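Endo-1,3-beta-glucanase (Streptomyces sioyaensis, PDB 3DGT) catalyses the endo-hydrolysis of 1,3-beta-glucans, work done by the family 16 catalytic domain present here, one part of a longer protein. Local coordinates at residues Ile70-Asp75 with Val242-Gly247; Gly43-Gly46 with Val50-Met53; Ala104-Pro109 with Asp144-Val149; Ser23-Ala28 with Gly83-Thr88; Thr179-Thr184 with His191-Glu196. All blocks are in the same frame, centred on the assembly; numbering follows the deposited sequence.

Contact 1. Residues Ile70-Asp75 with Val242-Gly247; sequences ITPRRD and VAMGGG
Val242 pushes its two methyl groups between Ile70 and Pro72, and these three residues form the tight part of the contact. CG1 of Val242 lies 3.6 Å from CG of the Pro72 ring, with the two side chains crossing at about a right angle. The other methyl, Val242 CG2, meets Ile70 CG2 at 3.8 Å. With CG1 anti to the backbone N of Val242 (chi1 -175°), one methyl faces Pro72 and the other Ile70. Met244 adds a lighter touch, its bent chain bringing CE to 3.8 Å from Pro72 CB. Only apolar packing joins the two segments. The fold is the jelly-roll beta-sandwich of glycoside hydrolase family 16. Here strands 68-74 and 236-244 both pair with strand 80-87, and Tyr119 and Met266 pack round the same apolar group. Beyond Pro72 the two segments diverge. Arg73, Arg74 and Asp75 run out into solvent. Thr71 CG2 lies 3.5 Å above one face of the Arg73 guanidinium, while Arg73 NE bonds to Ser58 O. On the other segment the chain leaves through Gly245 and Gly246, which is the N-cap of helix 247-250.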
# COMPACT_ATOMS: atom_id res chain seq x y z
N ILE A 70 -8.57 -7.85 5.07
CA ILE A 70 -7.77 -8.70 4.21
C ILE A 70 -7.07 -9.70 5.11
O ILE A 70 -6.23 -9.32 5.94
CB ILE A 70 -6.76 -7.92 3.32
CG1 ILE A 70 -7.50 -6.99 2.36
CG2 ILE A 70 -5.89 -8.91 2.55
CD1 ILE A 70 -6.59 -6.08 1.51
N THR A 71 -7.44 -10.98 4.98
CA THR A 71 -7.00 -12.01 5.92
C THR A 71 -6.19 -13.13 5.27
O THR A 71 -6.74 -13.87 4.46
CB THR A 71 -8.21 -12.66 6.62
OG1 THR A 71 -9.11 -11.65 7.08
CG2 THR A 71 -7.74 -13.43 7.82
N PRO A 72 -4.89 -13.25 5.61
CA PRO A 72 -4.14 -14.44 5.17
C PRO A 72 -4.70 -15.72 5.78
O PRO A 72 -5.08 -15.73 6.95
CB PRO A 72 -2.72 -14.17 5.71
CG PRO A 72 -2.67 -12.65 5.83
CD PRO A 72 -4.04 -12.29 6.33
N ARG A 73 -4.77 -16.77 4.96
CA ARG A 73 -5.28 -18.06 5.40
C ARG A 73 -4.30 -19.16 5.01
O ARG A 73 -3.65 -19.07 3.97
CB ARG A 73 -6.63 -18.36 4.74
CG ARG A 73 -7.72 -17.33 4.97
CD ARG A 73 -8.20 -17.32 6.41
NE ARG A 73 -9.33 -16.41 6.53
CZ ARG A 73 -10.02 -16.21 7.65
NH1 ARG A 73 -9.69 -16.84 8.77
NH2 ARG A 73 -11.04 -15.37 7.64
N ARG A 74 -4.21 -20.18 5.85
CA ARG A 74 -3.37 -21.34 5.57
C ARG A 74 -4.24 -22.58 5.65
O ARG A 74 -4.76 -22.91 6.71
CB ARG A 74 -2.24 -21.42 6.59
CG ARG A 74 -1.08 -22.32 6.21
CD ARG A 74 -0.16 -22.52 7.42
NE ARG A 74 1.11 -23.17 7.10
CZ ARG A 74 1.31 -24.48 7.15
NH1 ARG A 74 0.31 -25.29 7.48
NH2 ARG A 74 2.50 -24.97 6.85
N ASP A 75 -4.41 -23.26 4.52
CA ASP A 75 -5.30 -24.42 4.49
C ASP A 75 -4.63 -25.65 5.12
O ASP A 75 -3.46 -25.59 5.53
CB ASP A 75 -5.89 -24.68 3.08
CG ASP A 75 -4.86 -25.17 2.06
OD1 ASP A 75 -3.78 -25.68 2.42
OD2 ASP A 75 -5.16 -25.05 0.84
N VAL A 242 -2.16 -8.07 1.78
CA VAL A 242 -1.26 -8.66 2.76
C VAL A 242 -0.51 -9.80 2.08
O VAL A 242 -1.05 -10.87 1.82
CB VAL A 242 -1.99 -9.14 4.05
CG1 VAL A 242 -0.95 -9.63 5.05
CG2 VAL A 242 -2.84 -8.01 4.67
N ALA A 243 0.76 -9.54 1.77
CA ALA A 243 1.63 -10.59 1.24
C ALA A 243 2.06 -11.50 2.38
O ALA A 243 2.04 -11.10 3.54
CB ALA A 243 2.84 -9.96 0.54
N MET A 244 2.43 -12.73 2.04
CA MET A 244 3.00 -13.68 3.00
C MET A 244 4.37 -14.13 2.51
O MET A 244 4.49 -14.80 1.49
CB MET A 244 2.08 -14.90 3.16
CG MET A 244 2.49 -15.88 4.26
SD MET A 244 2.65 -15.09 5.87
CE MET A 244 1.09 -14.13 5.86
N GLY A 245 5.41 -13.76 3.26
CA GLY A 245 6.78 -14.10 2.90
C GLY A 245 7.37 -13.15 1.88
O GLY A 245 6.87 -12.04 1.68
N GLY A 246 8.44 -13.60 1.24
CA GLY A 246 9.13 -12.77 0.25
C GLY A 246 10.28 -11.97 0.82
O GLY A 246 10.68 -12.15 1.97
N GLY A 247 10.78 -11.05 0.02
CA GLY A 247 12.05 -10.40 0.30
C GLY A 247 12.07 -9.48 1.51
O GLY A 247 13.06 -9.46 2.25

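Contact 2. Residues Gly43-Gly46 with Val50-Met53; sequences GNWG and VESM
Trp45 sits with its indole beside Glu51 and Met53, and both partners meet the five-membered side of the ring obliquely. The Glu51 chain crosses the Trp45 side chain at about a right angle, yet its carboxylate ends nearly parallel to the indole, the two planes 20° apart. Glu51 OE2 is 3.5 Å from Trp45 CD1. Met53 brings its CG to 3.8 Å from NE1 and 4.1 Å from CE2 of Trp45. The Met53 chain turns at chi2 (-67°), which carries its sulfur on toward strand 80-87. The turn at 43-46 is closed by a backbone bond from Gly46 N to Gly43 O, and it lays the loop before strand 52-53 back over that strand at the margin of the jelly roll. Tyr38 meets the indole edge-to-face.

The polar ends look elsewhere for their bonds. Trp45 NE1 donates to Gly35 O, and Glu51 OE1 takes the N-H of Met244. That leaves OE2 against the indole and close to Glu49 OE2. If both carboxylates were ionised they would repel, and one may therefore be protonated. The contact itself is van der Waals packing, with the carboxylate held by its other oxygen.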
# COMPACT_ATOMS: atom_id res chain seq x y z
N GLY A 43 6.85 -13.55 -11.75
CA GLY A 43 6.48 -14.66 -10.88
C GLY A 43 6.42 -14.25 -9.42
O GLY A 43 7.19 -13.40 -8.96
N ASN A 44 5.48 -14.85 -8.70
CA ASN A 44 5.31 -14.61 -7.26
C ASN A 44 5.30 -13.14 -6.88
O ASN A 44 5.94 -12.71 -5.91
CB ASN A 44 6.31 -15.45 -6.47
CG ASN A 44 6.11 -16.92 -6.71
OD1 ASN A 44 5.14 -17.52 -6.24
ND2 ASN A 44 6.97 -17.50 -7.53
N TRP A 45 4.55 -12.37 -7.67
CA TRP A 45 4.32 -10.94 -7.43
C TRP A 45 5.62 -10.15 -7.35
O TRP A 45 5.67 -9.05 -6.78
CB TRP A 45 3.44 -10.72 -6.19
CG TRP A 45 2.08 -11.35 -6.38
CD1 TRP A 45 1.62 -12.49 -5.80
CD2 TRP A 45 1.04 -10.88 -7.24
NE1 TRP A 45 0.34 -12.77 -6.24
CE2 TRP A 45 -0.04 -11.79 -7.13
CE3 TRP A 45 0.91 -9.77 -8.09
CZ2 TRP A 45 -1.24 -11.62 -7.83
CZ3 TRP A 45 -0.28 -9.61 -8.80
CH2 TRP A 45 -1.34 -10.54 -8.67
N GLY A 46 6.67 -10.71 -7.94
CA GLY A 46 7.98 -10.06 -7.99
C GLY A 46 8.79 -10.06 -6.72
O GLY A 46 9.88 -9.49 -6.70
N VAL A 50 4.82 -16.22 -0.99
CA VAL A 50 4.39 -17.61 -1.21
C VAL A 50 2.88 -17.85 -1.33
O VAL A 50 2.45 -18.96 -1.65
CB VAL A 50 4.97 -18.56 -0.13
CG1 VAL A 50 6.50 -18.48 -0.10
CG2 VAL A 50 4.37 -18.27 1.24
N GLU A 51 2.07 -16.83 -1.09
CA GLU A 51 0.63 -17.02 -1.13
C GLU A 51 0.10 -16.97 -2.55
O GLU A 51 0.76 -16.42 -3.45
CB GLU A 51 -0.08 -15.94 -0.29
CG GLU A 51 -0.36 -14.63 -1.04
CD GLU A 51 0.89 -13.84 -1.41
OE1 GLU A 51 1.88 -13.89 -0.65
OE2 GLU A 51 0.85 -13.16 -2.47
N SER A 52 -1.10 -17.52 -2.73
CA SER A 52 -1.89 -17.25 -3.91
C SER A 52 -3.00 -16.28 -3.49
O SER A 52 -3.70 -16.51 -2.50
CB SER A 52 -2.49 -18.55 -4.44
OG SER A 52 -3.26 -18.33 -5.61
N MET A 53 -3.15 -15.18 -4.24
CA MET A 53 -4.19 -14.19 -3.94
C MET A 53 -5.52 -14.69 -4.48
O MET A 53 -5.57 -15.35 -5.53
CB MET A 53 -3.81 -12.81 -4.51
CG MET A 53 -2.55 -12.22 -3.91
SD MET A 53 -2.85 -11.84 -2.18
CE MET A 53 -1.41 -10.88 -1.73

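Contact 3. Residues Ala104-Pro109 with Asp144-Val149; sequences ARLQMP and DIMENV
A classic beta bulge at Ile145 and Met146, both facing Phe123, is where Met146 meets Leu106 and Met108 inside the sandwich. The bulge belongs to the sequence Glu-Leu-Asp-Ile-Met-Glu, which fits the E-x-D-x-x-E signature of family 16. In relatives the glutamates of that signature are the nucleophile and the acid/base, so Glu142 and Glu147 are the probable counterparts here.

Met146 reaches across with CG anti to the backbone N and then bends twice. Its CE ends 4.0 Å from both CD1 and CD2 of Leu106, touching both branches of that side chain. Met108 comes the other way, stretched out to its methyl. Its CE is 3.7 Å from Met146 SD. The two side chains thus pass in opposite senses, sulfur beside methyl.

In the jelly roll this joins strand 99-107, which pairs with strands 191-198 and 266-276, to the strand bearing the signature on the other sheet. Met266 and Thr155 pack against Met146 as well.

The closest approach is at Asn148: Met108 SD lies 3.4 Å from its CB and equally near its CG. The amide nitrogen of Asn148 is engaged by Lys154 O, which holds the group from outside the contact. A water lies at the far end, 2.8 Å from Pro109 O. Its link to Asn148 OD1 is weak, at 3.3 Å. Glu147 sets off away from this contact, and its OE2 accepts from Trp120 NE1.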
# COMPACT_ATOMS: atom_id res chain seq x y z
N ALA A 104 -5.14 6.12 3.96
CA ALA A 104 -5.92 5.01 4.48
C ALA A 104 -5.82 4.99 5.99
O ALA A 104 -4.77 5.29 6.55
CB ALA A 104 -5.46 3.68 3.91
N ARG A 105 -6.91 4.64 6.64
CA ARG A 105 -6.90 4.42 8.08
C ARG A 105 -7.05 2.93 8.27
O ARG A 105 -8.01 2.33 7.78
CB ARG A 105 -8.02 5.20 8.76
CG ARG A 105 -8.11 4.99 10.26
CD ARG A 105 -9.10 5.96 10.88
NE ARG A 105 -9.12 5.87 12.34
CZ ARG A 105 -10.09 5.30 13.06
NH1 ARG A 105 -11.15 4.76 12.47
NH2 ARG A 105 -9.99 5.28 14.38
N LEU A 106 -6.07 2.33 8.94
CA LEU A 106 -6.01 0.87 9.03
C LEU A 106 -5.30 0.39 10.29
O LEU A 106 -4.47 1.12 10.88
CB LEU A 106 -5.35 0.28 7.77
CG LEU A 106 -3.88 0.64 7.48
CD1 LEU A 106 -2.92 -0.32 8.19
CD2 LEU A 106 -3.61 0.68 5.98
N GLN A 107 -5.62 -0.84 10.67
CA GLN A 107 -4.92 -1.58 11.70
C GLN A 107 -4.11 -2.65 10.99
O GLN A 107 -4.65 -3.43 10.21
CB GLN A 107 -5.92 -2.26 12.64
CG GLN A 107 -5.27 -3.08 13.74
CD GLN A 107 -6.27 -3.85 14.58
OE1 GLN A 107 -7.43 -4.00 14.19
NE2 GLN A 107 -5.83 -4.35 15.73
N MET A 108 -2.81 -2.69 11.26
CA MET A 108 -1.98 -3.78 10.74
C MET A 108 -2.37 -5.10 11.40
O MET A 108 -2.85 -5.11 12.53
CB MET A 108 -0.51 -3.49 11.00
CG MET A 108 0.04 -2.29 10.25
SD MET A 108 1.78 -2.13 10.63
CE MET A 108 2.16 -0.52 9.92
N PRO A 109 -2.17 -6.22 10.69
CA PRO A 109 -2.54 -7.51 11.29
C PRO A 109 -2.04 -7.63 12.72
O PRO A 109 -0.86 -7.44 13.00
CB PRO A 109 -1.85 -8.52 10.37
CG PRO A 109 -1.88 -7.85 9.04
CD PRO A 109 -1.63 -6.39 9.33
N ASP A 144 4.97 3.78 -1.81
CA ASP A 144 4.58 2.89 -0.73
C ASP A 144 4.23 3.72 0.48
O ASP A 144 5.10 4.28 1.14
CB ASP A 144 5.71 1.91 -0.43
CG ASP A 144 6.03 1.01 -1.61
OD1 ASP A 144 5.07 0.53 -2.27
OD2 ASP A 144 7.22 0.76 -1.87
N ILE A 145 2.93 3.83 0.74
CA ILE A 145 2.43 4.73 1.81
C ILE A 145 2.51 4.06 3.19
O ILE A 145 2.79 4.72 4.20
CB ILE A 145 1.00 5.21 1.50
CG1 ILE A 145 0.93 5.77 0.07
CG2 ILE A 145 0.54 6.27 2.52
CD1 ILE A 145 -0.50 6.12 -0.37
N MET A 146 2.25 2.76 3.21
CA MET A 146 2.48 1.95 4.40
C MET A 146 2.94 0.57 3.95
O MET A 146 2.28 -0.08 3.13
CB MET A 146 1.20 1.83 5.24
CG MET A 146 1.32 0.98 6.53
SD MET A 146 1.46 -0.83 6.33
CE MET A 146 -0.10 -1.21 5.54
N GLU A 147 4.08 0.13 4.48
CA GLU A 147 4.46 -1.28 4.46
C GLU A 147 4.89 -1.65 5.87
O GLU A 147 5.34 -0.80 6.64
CB GLU A 147 5.62 -1.55 3.51
CG GLU A 147 5.28 -1.43 2.05
CD GLU A 147 6.47 -1.78 1.20
OE1 GLU A 147 7.35 -0.92 1.06
OE2 GLU A 147 6.54 -2.92 0.69
N ASN A 148 4.77 -2.93 6.18
CA ASN A 148 5.21 -3.46 7.46
C ASN A 148 5.55 -4.92 7.29
O ASN A 148 5.02 -5.60 6.41
CB ASN A 148 4.12 -3.28 8.51
CG ASN A 148 4.41 -4.05 9.79
OD1 ASN A 148 3.89 -5.14 10.00
ND2 ASN A 148 5.27 -3.48 10.65
N VAL A 149 6.44 -5.41 8.15
CA VAL A 149 6.71 -6.84 8.21
C VAL A 149 6.82 -7.31 9.65
O VAL A 149 7.13 -6.53 10.55
CB VAL A 149 8.00 -7.26 7.42
CG1 VAL A 149 7.83 -7.03 5.92
CG2 VAL A 149 9.25 -6.52 7.95
O HOH W 1 1.28 -6.53 11.50

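Contact 4. Residues Ser23-Ala28 with Gly83-Thr88; sequences SSVNTA and GRIETT
Val25 and Ile85 meet at one end of this contact and Ala28 and Thr88 at the other, where the loop before strand 30-32 lies along strand 80-87 of the jelly-roll sandwich. From Val25 to Ala28 and from Ile85 to Thr88 the two chains run almost the same way, 16° apart. The apolar contact is long, but neighbours bury it. Val25 CG2 is 4.3 Å from Ile85 CD1. Ile85 has CG1 between its backbone N and carbonyl carbon, and the chain then continues straight, which pushes CD1 out to the loop. Trp30 packs on both Val25 and Ile85, and Phe32 and Phe17 also touch Val25.

The loop is shaped by an Asx turn. Asn26 OD1 takes the N-H of Ala28, with 3.0 Å between OD1 and Ala28 N. The donor stands above the plane of that amide rather than on a lone pair. After this turn the carbonyls of Thr27 and Ala28 face Thr88. Thr88 answers with both branches. Its methyl CG2 rests 3.8 Å from Thr27 O. Its hydroxyl occupies the crowded position between backbone N and carbonyl carbon (chi1 49°) and also has a weak bond to Asn29 O. The stronger bond of the pair runs from Thr88 OG1 to Ala28 O, 3.0 Å long.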
# COMPACT_ATOMS: atom_id res chain seq x y z
N SER A 23 -19.64 -9.64 3.74
CA SER A 23 -20.01 -9.31 2.37
C SER A 23 -18.82 -8.91 1.53
O SER A 23 -17.72 -8.64 2.04
CB SER A 23 -21.11 -8.22 2.33
OG SER A 23 -20.62 -6.95 2.70
N SER A 24 -19.06 -8.85 0.22
CA SER A 24 -18.02 -8.59 -0.74
C SER A 24 -17.73 -7.09 -0.90
O SER A 24 -18.60 -6.26 -0.67
CB SER A 24 -18.37 -9.25 -2.08
OG SER A 24 -19.51 -8.64 -2.71
N VAL A 25 -16.50 -6.78 -1.31
CA VAL A 25 -16.06 -5.40 -1.58
C VAL A 25 -16.77 -4.79 -2.80
O VAL A 25 -17.25 -5.52 -3.68
CB VAL A 25 -14.50 -5.37 -1.73
CG1 VAL A 25 -14.04 -5.97 -3.06
CG2 VAL A 25 -13.95 -3.99 -1.54
N ASN A 26 -16.87 -3.46 -2.84
CA ASN A 26 -17.49 -2.75 -3.97
C ASN A 26 -16.59 -2.78 -5.19
O ASN A 26 -15.61 -2.02 -5.28
CB ASN A 26 -17.81 -1.29 -3.59
CG ASN A 26 -18.63 -0.55 -4.64
OD1 ASN A 26 -18.87 -1.06 -5.75
ND2 ASN A 26 -19.08 0.65 -4.30
N THR A 27 -16.94 -3.63 -6.14
CA THR A 27 -16.13 -3.80 -7.35
C THR A 27 -16.33 -2.69 -8.38
O THR A 27 -15.65 -2.68 -9.42
CB THR A 27 -16.33 -5.19 -7.99
OG1 THR A 27 -17.73 -5.48 -8.07
CG2 THR A 27 -15.64 -6.27 -7.15
N ALA A 28 -17.20 -1.72 -8.11
CA ALA A 28 -17.16 -0.49 -8.91
C ALA A 28 -15.88 0.28 -8.60
O ALA A 28 -15.38 1.01 -9.46
CB ALA A 28 -18.37 0.38 -8.66
N GLY A 83 -5.28 -11.62 0.15
CA GLY A 83 -5.99 -10.68 -0.72
C GLY A 83 -5.10 -9.56 -1.20
O GLY A 83 -4.17 -9.15 -0.50
N ARG A 84 -5.40 -9.09 -2.40
CA ARG A 84 -4.69 -7.98 -3.06
C ARG A 84 -5.67 -7.32 -4.00
O ARG A 84 -6.04 -7.89 -5.03
CB ARG A 84 -3.48 -8.50 -3.85
CG ARG A 84 -2.67 -7.43 -4.56
CD ARG A 84 -1.46 -8.06 -5.24
NE ARG A 84 -0.80 -7.14 -6.18
CZ ARG A 84 0.52 -6.91 -6.22
NH1 ARG A 84 1.34 -7.51 -5.36
NH2 ARG A 84 1.01 -6.07 -7.12
N ILE A 85 -6.13 -6.13 -3.62
CA ILE A 85 -7.11 -5.40 -4.43
C ILE A 85 -6.54 -4.08 -4.90
O ILE A 85 -5.71 -3.49 -4.20
CB ILE A 85 -8.47 -5.21 -3.71
CG1 ILE A 85 -8.33 -4.36 -2.44
CG2 ILE A 85 -9.08 -6.58 -3.41
CD1 ILE A 85 -9.70 -4.01 -1.83
N GLU A 86 -6.94 -3.65 -6.09
CA GLU A 86 -6.50 -2.37 -6.66
C GLU A 86 -7.68 -1.52 -7.08
O GLU A 86 -8.72 -2.04 -7.48
CB GLU A 86 -5.63 -2.58 -7.90
CG GLU A 86 -4.57 -3.65 -7.75
CD GLU A 86 -3.64 -3.75 -8.94
OE1 GLU A 86 -3.79 -2.99 -9.93
OE2 GLU A 86 -2.75 -4.61 -8.89
N THR A 87 -7.52 -0.21 -7.04
CA THR A 87 -8.60 0.65 -7.51
C THR A 87 -8.82 0.41 -9.00
O THR A 87 -7.87 0.21 -9.77
CB THR A 87 -8.34 2.14 -7.24
OG1 THR A 87 -7.04 2.51 -7.75
CG2 THR A 87 -8.43 2.44 -5.75
N THR A 88 -10.08 0.40 -9.40
CA THR A 88 -10.41 0.42 -10.82
C THR A 88 -9.82 1.68 -11.46
O THR A 88 -9.34 1.64 -12.59
CB THR A 88 -11.92 0.38 -11.03
OG1 THR A 88 -12.53 1.36 -10.21
CG2 THR A 88 -12.47 -0.98 -10.62

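Contact 5. Residues Thr179-Thr184 with His191-Glu196; sequences TACPNT and HTYTME
Cys181 packs against His191 and Tyr193, in a loop that its disulfide to Cys186 closes beside strand 191-198 of the jelly roll. The cysteine comes over one face of the imidazole. Its CB sits 3.7 Å from the ring centroid, a CH-pi contact displaced toward the rim. The sulfur follows at 3.9 Å from the centroid of the His191 ring, nearly on the ring normal. The same SG lies 3.2 Å from Tyr193 OH, so the sulfur touches two aromatic residues at once. It meets the Tyr193 ring obliquely. Cys181 SG takes the position anti to its own carbonyl carbon, which brings it to the His191 ring.

Pro182 supplies the hydrogen bond. Its carbonyl O lies at the edge of the His191 ring, near the ring plane, and accepts from NE2 at 3.2 Å. The bond is somewhat bent, 143° at the hydrogen. Pro182 O also takes the N-H of Thr184 at 2.8 Å, so two donors grip one carbonyl.

Thr184 is the last residue to reach the histidine. Its side chain crosses that of His191 obliquely. One face contact and one bond at the edge together restrain the rotation of the imidazole. The other nitrogen, ND1, has a weak bond to Gly189 O. Carbonyls near both nitrogens might favour a protonated ring, though the ND1 bond is weak. At the exposed end of the loop, Thr184 OG1 stands 3.1 Å from both NE2 and CE1 of His191.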
# COMPACT_ATOMS: atom_id res chain seq x y z
N THR A 179 9.24 4.41 10.92
CA THR A 179 9.05 5.02 12.23
C THR A 179 7.97 4.25 12.99
O THR A 179 7.10 3.63 12.37
CB THR A 179 8.68 6.52 12.09
OG1 THR A 179 8.90 7.20 13.34
CG2 THR A 179 7.24 6.71 11.66
N ALA A 180 8.03 4.28 14.32
CA ALA A 180 7.01 3.66 15.15
C ALA A 180 5.68 4.40 14.98
O ALA A 180 5.65 5.61 14.73
CB ALA A 180 7.44 3.67 16.61
N CYS A 181 4.56 3.69 15.12
CA CYS A 181 3.29 4.39 15.13
C CYS A 181 3.20 5.25 16.38
O CYS A 181 3.57 4.80 17.47
CB CYS A 181 2.12 3.42 15.07
SG CYS A 181 1.83 2.78 13.41
N PRO A 182 2.77 6.50 16.23
CA PRO A 182 2.53 7.33 17.40
C PRO A 182 1.48 6.77 18.36
O PRO A 182 0.47 6.18 17.92
CB PRO A 182 2.04 8.66 16.80
CG PRO A 182 2.60 8.67 15.42
CD PRO A 182 2.53 7.25 14.97
N ASN A 183 1.76 6.93 19.66
CA ASN A 183 0.83 6.66 20.77
C ASN A 183 0.58 5.21 21.11
O ASN A 183 0.70 4.80 22.27
CB ASN A 183 -0.52 7.35 20.57
CG ASN A 183 -0.39 8.84 20.45
OD1 ASN A 183 0.12 9.51 21.36
ND2 ASN A 183 -0.87 9.38 19.33
N THR A 184 0.18 4.45 20.10
CA THR A 184 -0.15 3.03 20.26
C THR A 184 0.56 2.28 19.14
O THR A 184 0.94 2.89 18.13
CB THR A 184 -1.67 2.78 20.17
OG1 THR A 184 -2.16 3.22 18.89
CG2 THR A 184 -2.42 3.52 21.27
N HIS A 191 -4.53 3.43 12.67
CA HIS A 191 -3.67 4.57 12.44
C HIS A 191 -3.94 5.07 11.04
O HIS A 191 -4.50 4.34 10.22
CB HIS A 191 -2.20 4.18 12.60
CG HIS A 191 -1.82 3.94 14.02
ND1 HIS A 191 -1.94 2.71 14.64
CD2 HIS A 191 -1.36 4.79 14.96
CE1 HIS A 191 -1.55 2.82 15.90
NE2 HIS A 191 -1.19 4.07 16.12
N THR A 192 -3.57 6.32 10.78
CA THR A 192 -3.81 6.94 9.48
C THR A 192 -2.48 7.08 8.75
O THR A 192 -1.52 7.60 9.31
CB THR A 192 -4.49 8.32 9.68
OG1 THR A 192 -5.69 8.12 10.45
CG2 THR A 192 -4.84 8.99 8.40
N TYR A 193 -2.44 6.60 7.51
CA TYR A 193 -1.23 6.62 6.68
C TYR A 193 -1.51 7.46 5.46
O TYR A 193 -2.46 7.19 4.73
CB TYR A 193 -0.85 5.19 6.29
CG TYR A 193 -0.62 4.31 7.50
CD1 TYR A 193 -1.67 3.61 8.08
CD2 TYR A 193 0.64 4.19 8.08
CE1 TYR A 193 -1.48 2.83 9.21
CE2 TYR A 193 0.84 3.42 9.20
CZ TYR A 193 -0.21 2.74 9.75
OH TYR A 193 0.02 1.97 10.86
N THR A 194 -0.68 8.48 5.24
CA THR A 194 -1.00 9.52 4.26
C THR A 194 0.19 9.86 3.38
O THR A 194 1.33 9.95 3.86
CB THR A 194 -1.46 10.82 4.98
OG1 THR A 194 -2.47 10.50 5.94
CG2 THR A 194 -2.01 11.85 4.00
N MET A 195 -0.09 10.05 2.10
CA MET A 195 0.88 10.54 1.14
C MET A 195 0.33 11.86 0.62
O MET A 195 -0.79 11.91 0.10
CB MET A 195 1.02 9.52 0.01
CG MET A 195 2.10 9.82 -1.04
SD MET A 195 1.71 11.18 -2.18
CE MET A 195 0.19 10.61 -2.92
N GLU A 196 1.11 12.94 0.79
CA GLU A 196 0.79 14.21 0.15
C GLU A 196 1.75 14.47 -1.01
O GLU A 196 2.97 14.45 -0.84
CB GLU A 196 0.80 15.38 1.14
CG GLU A 196 0.54 16.73 0.44
CD GLU A 196 0.56 17.90 1.39
OE1 GLU A 196 -0.38 18.05 2.18
OE2 GLU A 196 1.51 18.70 1.32

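In the fold
Strand 80-87 ties contacts 1, 2 and 4 together. Val242 of contact 1 pairs with Gly83 of contact 4, and Met53 SD of contact 2 lies 3.3 Å from Gly83 C. Contacts 1 and 2 also join directly, through a probable hydrogen bond between Val50 N and Met244 O at 2.9 Å. Contacts 3 and 5 form a second group, their centres 9 Å apart, where strands 99-107 and 191-198 pair. Contacts 2 and 5 lie on opposite sides of the chain's centre, about 27 Å apart between centres. Contact 3 carries the probable catalytic signature. Its Arg105 forms a salt bridge to Asp269, a ligand of the magnesium ion, which is about 10 Å from the Leu106 side chain.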